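PDB 6XXW: beta-glucuronidase from Dictyoglomus thermophilum, which probably hydrolyses beta-D-glucuronides, releasing glucuronic acid. Local coordinates for residues G513-P518 with F522-Q527. Residues are numbered along the deposited sequence; the frame is centred on the assembly and turned at random.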
ATOM      1  N   GLY A 513       3.411   4.007   3.134  1.00 17.50           N
ATOM      2  CA  GLY A 513       2.397   3.236   3.823  1.00 15.99           C
ATOM      3  C   GLY A 513       2.897   2.220   4.821  1.00 20.28           C
ATOM      4  O   GLY A 513       2.083   1.686   5.582  1.00 21.43           O
ATOM      5  N   PHE A 514       4.190   1.904   4.823  1.00 16.71           N
ATOM      6  CA  PHE A 514       4.766   1.098   5.899  1.00 17.40           C
ATOM      7  C   PHE A 514       5.008   1.997   7.103  1.00 18.25           C
ATOM      8  O   PHE A 514       5.820   2.923   7.028  1.00 14.39           O
ATOM      9  CB  PHE A 514       6.078   0.438   5.463  1.00 12.88           C
ATOM     10  CG  PHE A 514       5.895  -0.854   4.712  1.00 21.98           C
ATOM     11  CD1 PHE A 514       4.797  -1.050   3.885  1.00 21.32           C
ATOM     12  CD2 PHE A 514       6.827  -1.869   4.830  1.00 22.01           C
ATOM     13  CE1 PHE A 514       4.635  -2.242   3.193  1.00 27.68           C
ATOM     14  CE2 PHE A 514       6.673  -3.068   4.142  1.00 21.85           C
ATOM     15  CZ  PHE A 514       5.573  -3.255   3.326  1.00 24.24           C
ATOM     16  N   HIS A 515       4.316   1.717   8.217  1.00 16.05           N
ATOM     17  CA  HIS A 515       4.425   2.502   9.442  1.00 14.30           C
ATOM     18  C   HIS A 515       4.748   1.587  10.608  1.00 16.43           C
ATOM     19  O   HIS A 515       4.229   0.468  10.671  1.00 17.24           O
ATOM     20  CB  HIS A 515       3.115   3.221   9.778  1.00 15.96           C
ATOM     21  CG  HIS A 515       2.777   4.353   8.856  1.00 20.09           C
ATOM     22  ND1 HIS A 515       3.256   5.631   9.042  1.00 17.64           N
ATOM     23  CD2 HIS A 515       1.980   4.406   7.760  1.00 20.13           C
ATOM     24  CE1 HIS A 515       2.780   6.420   8.093  1.00 22.65           C
ATOM     25  NE2 HIS A 515       2.001   5.701   7.303  1.00 18.91           N
ATOM     26  N   SER A 516       5.548   2.078  11.562  1.00 15.46           N
ATOM     27  CA  SER A 516       5.639   1.344  12.823  1.00 17.96           C
ATOM     28  C   SER A 516       6.084   2.257  13.955  1.00 19.75           C
ATOM     29  O   SER A 516       6.788   3.253  13.743  1.00 18.08           O
ATOM     30  CB  SER A 516       6.592   0.146  12.729  1.00 17.51           C
ATOM     31  OG  SER A 516       7.946   0.574  12.875  1.00 18.61           O
ATOM     32  N   ASP A 517       5.654   1.894  15.166  1.00 16.70           N
ATOM     33  CA  ASP A 517       6.263   2.383  16.387  1.00 17.23           C
ATOM     34  C   ASP A 517       6.455   1.196  17.324  1.00 17.07           C
ATOM     35  O   ASP A 517       5.525   0.384  17.493  1.00 16.69           O
ATOM     36  CB  ASP A 517       5.452   3.469  17.099  1.00 17.68           C
ATOM     37  CG  ASP A 517       6.256   4.139  18.193  1.00 16.50           C
ATOM     38  OD1 ASP A 517       7.187   4.913  17.864  1.00 16.87           O
ATOM     39  OD2 ASP A 517       5.995   3.853  19.383  1.00 17.88           O
ATOM     40  N   PRO A 518       7.636   1.041  17.931  1.00 17.98           N
ATOM     41  CA  PRO A 518       8.855   1.809  17.628  1.00 16.41           C
ATOM     42  C   PRO A 518       9.263   1.698  16.145  1.00 17.46           C
ATOM     43  O   PRO A 518       8.810   0.780  15.462  1.00 17.06           O
ATOM     44  CB  PRO A 518       9.907   1.160  18.535  1.00 17.31           C
ATOM     45  CG  PRO A 518       9.097   0.548  19.669  1.00 15.66           C
ATOM     46  CD  PRO A 518       7.854   0.061  19.018  1.00 15.33           C
ATOM     47  N   PHE A 522      12.603   0.351   6.895  1.00 14.80           N
ATOM     48  CA  PHE A 522      11.701   0.375   5.739  1.00 12.87           C
ATOM     49  C   PHE A 522      10.380   1.081   6.057  1.00 17.08           C
ATOM     50  O   PHE A 522       9.531   1.188   5.170  1.00 16.39           O
ATOM     51  CB  PHE A 522      11.425  -1.020   5.144  1.00 16.30           C
ATOM     52  CG  PHE A 522      12.636  -1.626   4.453  1.00 14.69           C
ATOM     53  CD1 PHE A 522      13.476  -2.498   5.137  1.00 15.25           C
ATOM     54  CD2 PHE A 522      12.936  -1.304   3.128  1.00 15.99           C
ATOM     55  CE1 PHE A 522      14.610  -3.049   4.510  1.00 16.57           C
ATOM     56  CE2 PHE A 522      14.074  -1.859   2.491  1.00 16.28           C
ATOM     57  CZ  PHE A 522      14.902  -2.721   3.192  1.00 23.12           C
ATOM     58  N   THR A 523      10.197   1.603   7.263  1.00 18.37           N
ATOM     59  CA  THR A 523       8.996   2.369   7.567  1.00 16.13           C
ATOM     60  C   THR A 523       9.261   3.860   7.358  1.00 16.28           C
ATOM     61  O   THR A 523      10.404   4.318   7.374  1.00 17.00           O
ATOM     62  CB  THR A 523       8.534   2.118   9.003  1.00 16.51           C
ATOM     63  OG1 THR A 523       9.531   2.589   9.917  1.00 13.27           O
ATOM     64  CG2 THR A 523       8.337   0.611   9.237  1.00 15.13           C
ATOM     65  N   GLU A 524       8.178   4.616   7.156  1.00 15.97           N
ATOM     66  CA  GLU A 524       8.310   6.065   7.051  1.00 14.92           C
ATOM     67  C   GLU A 524       8.843   6.668   8.342  1.00 17.80           C
ATOM     68  O   GLU A 524       9.593   7.654   8.304  1.00 15.02           O
ATOM     69  CB  GLU A 524       6.958   6.693   6.678  1.00 14.62           C
ATOM     70  CG  GLU A 524       6.386   6.181   5.355  1.00 17.78           C
ATOM     71  CD  GLU A 524       5.219   7.037   4.839  1.00 20.27           C
ATOM     72  OE1 GLU A 524       5.217   8.263   5.102  1.00 18.71           O
ATOM     73  OE2 GLU A 524       4.312   6.481   4.183  1.00 19.67           O
ATOM     74  N   GLU A 525       8.480   6.083   9.495  1.00 14.98           N
ATOM     75  CA  GLU A 525       8.963   6.590  10.774  1.00 21.70           C
ATOM     76  C   GLU A 525      10.476   6.462  10.883  1.00 17.81           C
ATOM     77  O   GLU A 525      11.152   7.386  11.349  1.00 17.35           O
ATOM     78  CB  GLU A 525       8.287   5.843  11.927  1.00 18.85           C
ATOM     79  CG  GLU A 525       6.873   6.344  12.228  1.00 19.93           C
ATOM     80  CD  GLU A 525       5.847   5.816  11.238  1.00 22.40           C
ATOM     81  OE1 GLU A 525       6.196   4.910  10.440  1.00 19.31           O
ATOM     82  OE2 GLU A 525       4.700   6.308  11.256  1.00 19.85           O
ATOM     83  N   TYR A 526      11.024   5.310  10.483  1.00 14.77           N
ATOM     84  CA  TYR A 526      12.458   5.111  10.616  1.00 18.33           C
ATOM     85  C   TYR A 526      13.213   6.099   9.746  1.00 17.58           C
ATOM     86  O   TYR A 526      14.214   6.681  10.181  1.00 17.98           O
ATOM     87  CB  TYR A 526      12.834   3.673  10.259  1.00 17.41           C
ATOM     88  CG  TYR A 526      14.224   3.291  10.737  1.00 16.10           C
ATOM     89  CD1 TYR A 526      15.352   3.612   9.977  1.00 16.77           C
ATOM     90  CD2 TYR A 526      14.411   2.646  11.951  1.00 14.76           C
ATOM     91  CE1 TYR A 526      16.628   3.286  10.409  1.00 19.13           C
ATOM     92  CE2 TYR A 526      15.682   2.300  12.389  1.00 19.68           C
ATOM     93  CZ  TYR A 526      16.788   2.628  11.612  1.00 21.04           C
ATOM     94  OH  TYR A 526      18.052   2.299  12.038  1.00 19.93           O
ATOM     95  N   GLN A 527      12.729   6.317   8.517  1.00 14.06           N
ATOM     96  CA  GLN A 527      13.372   7.278   7.631  1.00 15.41           C
ATOM     97  C   GLN A 527      13.395   8.670   8.261  1.00 21.32           C
ATOM     98  O   GLN A 527      14.436   9.342   8.270  1.00 17.05           O
ATOM     99  CB  GLN A 527      12.667   7.287   6.270  1.00 16.51           C
ATOM    100  CG  GLN A 527      13.171   8.382   5.316  1.00 17.84           C
ATOM    101  CD  GLN A 527      12.318   8.484   4.055  1.00 17.90           C
ATOM    102  OE1 GLN A 527      11.102   8.326   4.104  1.00 17.84           O
ATOM    103  NE2 GLN A 527      12.957   8.754   2.926  1.00 18.00           N
TER
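E525 OE2 is gripped by two histidines. H515 ND1 donates to the syn lone pair of OE2 at 2.7 Å, almost in the plane of the imidazole ring. H583 NE2 of the second subunit is the other partner. The ring and the carboxylate are turned 63° against each other. The second oxygen, E525 OE1, takes the backbone N of S516 at 3.1 Å, and this donor comes from above the carboxylate plane. The bend at chi2 (78°) brings the carboxylate to H515 and S516, with E525 CG 3.4 Å from S516 O. With an alanine here, H515 ND1, the S516 amide and H583 of the second subunit would probably lose their acceptor, and the imidazole would be held through NE2 with less support. The loop 513-518 follows strand 501-505 of the TIM barrel domain and lies across the start of helix 524-538. T523 is the N-cap of that helix; its OG1 accepts from Y526 N at 3.2 Å and also bonds to L520 O. Its CG2 methyl packs 3.7 Å from S516 OG. F514 O takes the first-turn amide E524 N at 2.9 Å, nearly in line with the carbonyl bond. E524 reaches on with an extended chain (chi2 -167°), and its OE2 accepts G513 N at 2.8 Å through the anti lone pair, in a nearly straight bond. The same OE2 accepts H515 NE2 of the second subunit, while H515 NE2 of this chain bonds to E524 OE2 of the second subunit. F514 and T523 also pack on V565 of the third subunit.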